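Local coordinates for protein lysyl-trna-dependent l-ysyl-phosphatidylgycerol synthase (Bacillus licheniformis, PDB 4V36) that probably transfers lysine from lysyl-tRNA to phosphatidylglycerol, a membrane lipid modification tied to bacterial resistance, through its soluble C-terminal catalytic domain, at residues V152-F157 against K193-V198. Numbering follows the deposited sequence.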
loop_
_atom_site.group_PDB
_atom_site.type_symbol
_atom_site.label_atom_id
_atom_site.label_comp_id
_atom_site.label_asym_id
_atom_site.label_seq_id
_atom_site.Cartn_x
_atom_site.Cartn_y
_atom_site.Cartn_z
ATOM N N VAL A 152 -4.712 15.271 -13.340
ATOM C CA VAL A 152 -4.776 13.814 -13.340
ATOM C C VAL A 152 -4.816 13.283 -14.770
ATOM O O VAL A 152 -5.739 13.579 -15.528
ATOM C CB VAL A 152 -6.004 13.298 -12.564
ATOM C CG1 VAL A 152 -6.151 11.793 -12.743
ATOM C CG2 VAL A 152 -5.891 13.658 -11.092
ATOM N N GLU A 153 -3.804 12.500 -15.133
ATOM C CA GLU A 153 -3.694 11.977 -16.492
ATOM C C GLU A 153 -4.180 10.533 -16.581
ATOM O O GLU A 153 -4.063 9.767 -15.625
ATOM C CB GLU A 153 -2.247 12.077 -16.983
ATOM C CG GLU A 153 -1.633 13.460 -16.831
ATOM C CD GLU A 153 -2.308 14.501 -17.703
ATOM O OE1 GLU A 153 -2.856 14.132 -18.763
ATOM O OE2 GLU A 153 -2.290 15.692 -17.327
ATOM N N GLN A 154 -4.718 10.171 -17.740
ATOM C CA GLN A 154 -5.243 8.828 -17.962
ATOM C C GLN A 154 -4.359 8.043 -18.925
ATOM O O GLN A 154 -3.848 8.601 -19.895
ATOM C CB GLN A 154 -6.672 8.894 -18.508
ATOM C CG GLN A 154 -7.629 9.722 -17.667
ATOM C CD GLN A 154 -7.987 9.055 -16.355
ATOM O OE1 GLN A 154 -7.922 7.832 -16.229
ATOM N NE2 GLN A 154 -8.371 9.857 -15.370
ATOM N N PRO A 155 -4.175 6.741 -18.656
ATOM C CA PRO A 155 -3.441 5.860 -19.571
ATOM C C PRO A 155 -4.139 5.774 -20.927
ATOM O O PRO A 155 -5.356 5.956 -20.982
ATOM C CB PRO A 155 -3.454 4.508 -18.849
ATOM C CG PRO A 155 -4.605 4.589 -17.902
ATOM C CD PRO A 155 -4.667 6.021 -17.471
ATOM N N PRO A 156 -3.389 5.491 -22.006
ATOM C CA PRO A 156 -1.959 5.165 -22.030
ATOM C C PRO A 156 -1.052 6.389 -21.934
ATOM O O PRO A 156 -1.450 7.488 -22.319
ATOM C CB PRO A 156 -1.791 4.481 -23.386
ATOM C CG PRO A 156 -2.789 5.170 -24.250
ATOM C CD PRO A 156 -3.971 5.477 -23.360
ATOM N N PHE A 157 0.160 6.189 -21.428
ATOM C CA PHE A 157 1.122 7.274 -21.293
ATOM C C PHE A 157 2.262 7.118 -22.293
ATOM O O PHE A 157 2.740 6.009 -22.536
ATOM C CB PHE A 157 1.674 7.329 -19.867
ATOM C CG PHE A 157 0.611 7.378 -18.808
ATOM C CD1 PHE A 157 -0.140 8.524 -18.615
ATOM C CD2 PHE A 157 0.367 6.278 -18.001
ATOM C CE1 PHE A 157 -1.119 8.573 -17.639
ATOM C CE2 PHE A 157 -0.610 6.321 -17.022
ATOM C CZ PHE A 157 -1.353 7.471 -16.841
ATOM N N LYS A 193 -1.344 0.980 -15.626
ATOM C CA LYS A 193 -2.532 0.311 -15.105
ATOM C C LYS A 193 -3.468 1.237 -14.328
ATOM O O LYS A 193 -4.537 0.815 -13.887
ATOM C CB LYS A 193 -2.120 -0.857 -14.207
ATOM C CG LYS A 193 -1.339 -1.951 -14.916
ATOM C CD LYS A 193 -2.221 -2.719 -15.880
ATOM C CE LYS A 193 -1.456 -3.852 -16.544
ATOM N NZ LYS A 193 -0.338 -3.352 -17.392
ATOM N N ALA A 194 -3.073 2.494 -14.161
ATOM C CA ALA A 194 -3.835 3.413 -13.320
ATOM C C ALA A 194 -3.590 4.868 -13.706
ATOM O O ALA A 194 -2.570 5.184 -14.317
ATOM C CB ALA A 194 -3.483 3.185 -11.852
ATOM N N PRO A 195 -4.535 5.761 -13.359
ATOM C CA PRO A 195 -4.332 7.193 -13.601
ATOM C C PRO A 195 -3.120 7.733 -12.853
ATOM O O PRO A 195 -2.775 7.220 -11.787
ATOM C CB PRO A 195 -5.622 7.827 -13.071
ATOM C CG PRO A 195 -6.634 6.743 -13.145
ATOM C CD PRO A 195 -5.888 5.478 -12.847
ATOM N N ILE A 196 -2.481 8.756 -13.409
ATOM C CA ILE A 196 -1.344 9.385 -12.754
ATOM C C ILE A 196 -1.608 10.865 -12.523
ATOM O O ILE A 196 -1.873 11.613 -13.464
ATOM C CB ILE A 196 -0.050 9.221 -13.572
ATOM C CG1 ILE A 196 0.341 7.745 -13.658
ATOM C CG2 ILE A 196 1.079 10.026 -12.950
ATOM C CD1 ILE A 196 1.610 7.498 -14.441
ATOM N N ALA A 197 -1.543 11.279 -11.262
ATOM C CA ALA A 197 -1.732 12.679 -10.905
ATOM C C ALA A 197 -0.387 13.387 -10.842
ATOM O O ALA A 197 0.553 12.884 -10.230
ATOM C CB ALA A 197 -2.461 12.797 -9.578
ATOM N N VAL A 198 -0.294 14.548 -11.481
ATOM C CA VAL A 198 0.954 15.301 -11.500
ATOM C C VAL A 198 0.777 16.721 -10.972
ATOM O O VAL A 198 -0.317 17.285 -11.021
ATOM C CB VAL A 198 1.550 15.374 -12.922
ATOM C CG1 VAL A 198 1.910 13.983 -13.425
ATOM C CG2 VAL A 198 0.578 16.056 -13.873
#
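Glu-153 and Ile-196 form an antiparallel hydrogen-bonded pair where the outermost strand 149-153 joins strand 196-200, at one margin of the large mixed sheet of this acetyltransferase-like fold. Glu-153 N donates to Ile-196 O at 2.7 Å and nearly straight (170°), and Ile-196 N returns a bond to Glu-153 O at 2.9 Å. Next to it, Val-152 and Ala-197 make a non-hydrogen-bonded pair, their CA atoms only 4.1 Å apart. The small Ala-197 suits this closeness: its CB meets Val-152 CG2 at 3.8 Å, while Val-152 CG1, anti to the backbone N (chi1 172°), has an apolar neighbour in the Pro-195 ring lying alongside.

Beyond Glu-153 the chain leaves the sheet. In Gln-154 the bend at chi2 (-71°) brings CD round, and the amide passes obliquely by the Pro-195 ring, Gln-154 OE1 lying 3.5 Å from Pro-195 CG. An exposed glutamine can rest its amide there and still face solvent. A cis peptide bond before Pro-156 helps turn the chain, and Phe-157 swings back on the same side of the sheet as Ile-196. Pro-155 CA lies over one face of its ring and Ile-196 CD1 over the other, both offset toward the rim; Ile-196 CD1 makes a CH-pi contact 3.9 Å from the Phe-157 centroid. The long, branched isoleucine can offer a methyl there while Leu-165 of helix 159-173 packs against it.

That helix also supplies Phe-161, whose ring meets Phe-157, and Gln-192 OE1 accepts a hydrogen bond from Phe-157 N. On its other flank, strand 196-200 bonds to strand 206-213. At the rim of the Phe-157 ring, near its plane, Ala-194 O lies 3.5 Å from CE2.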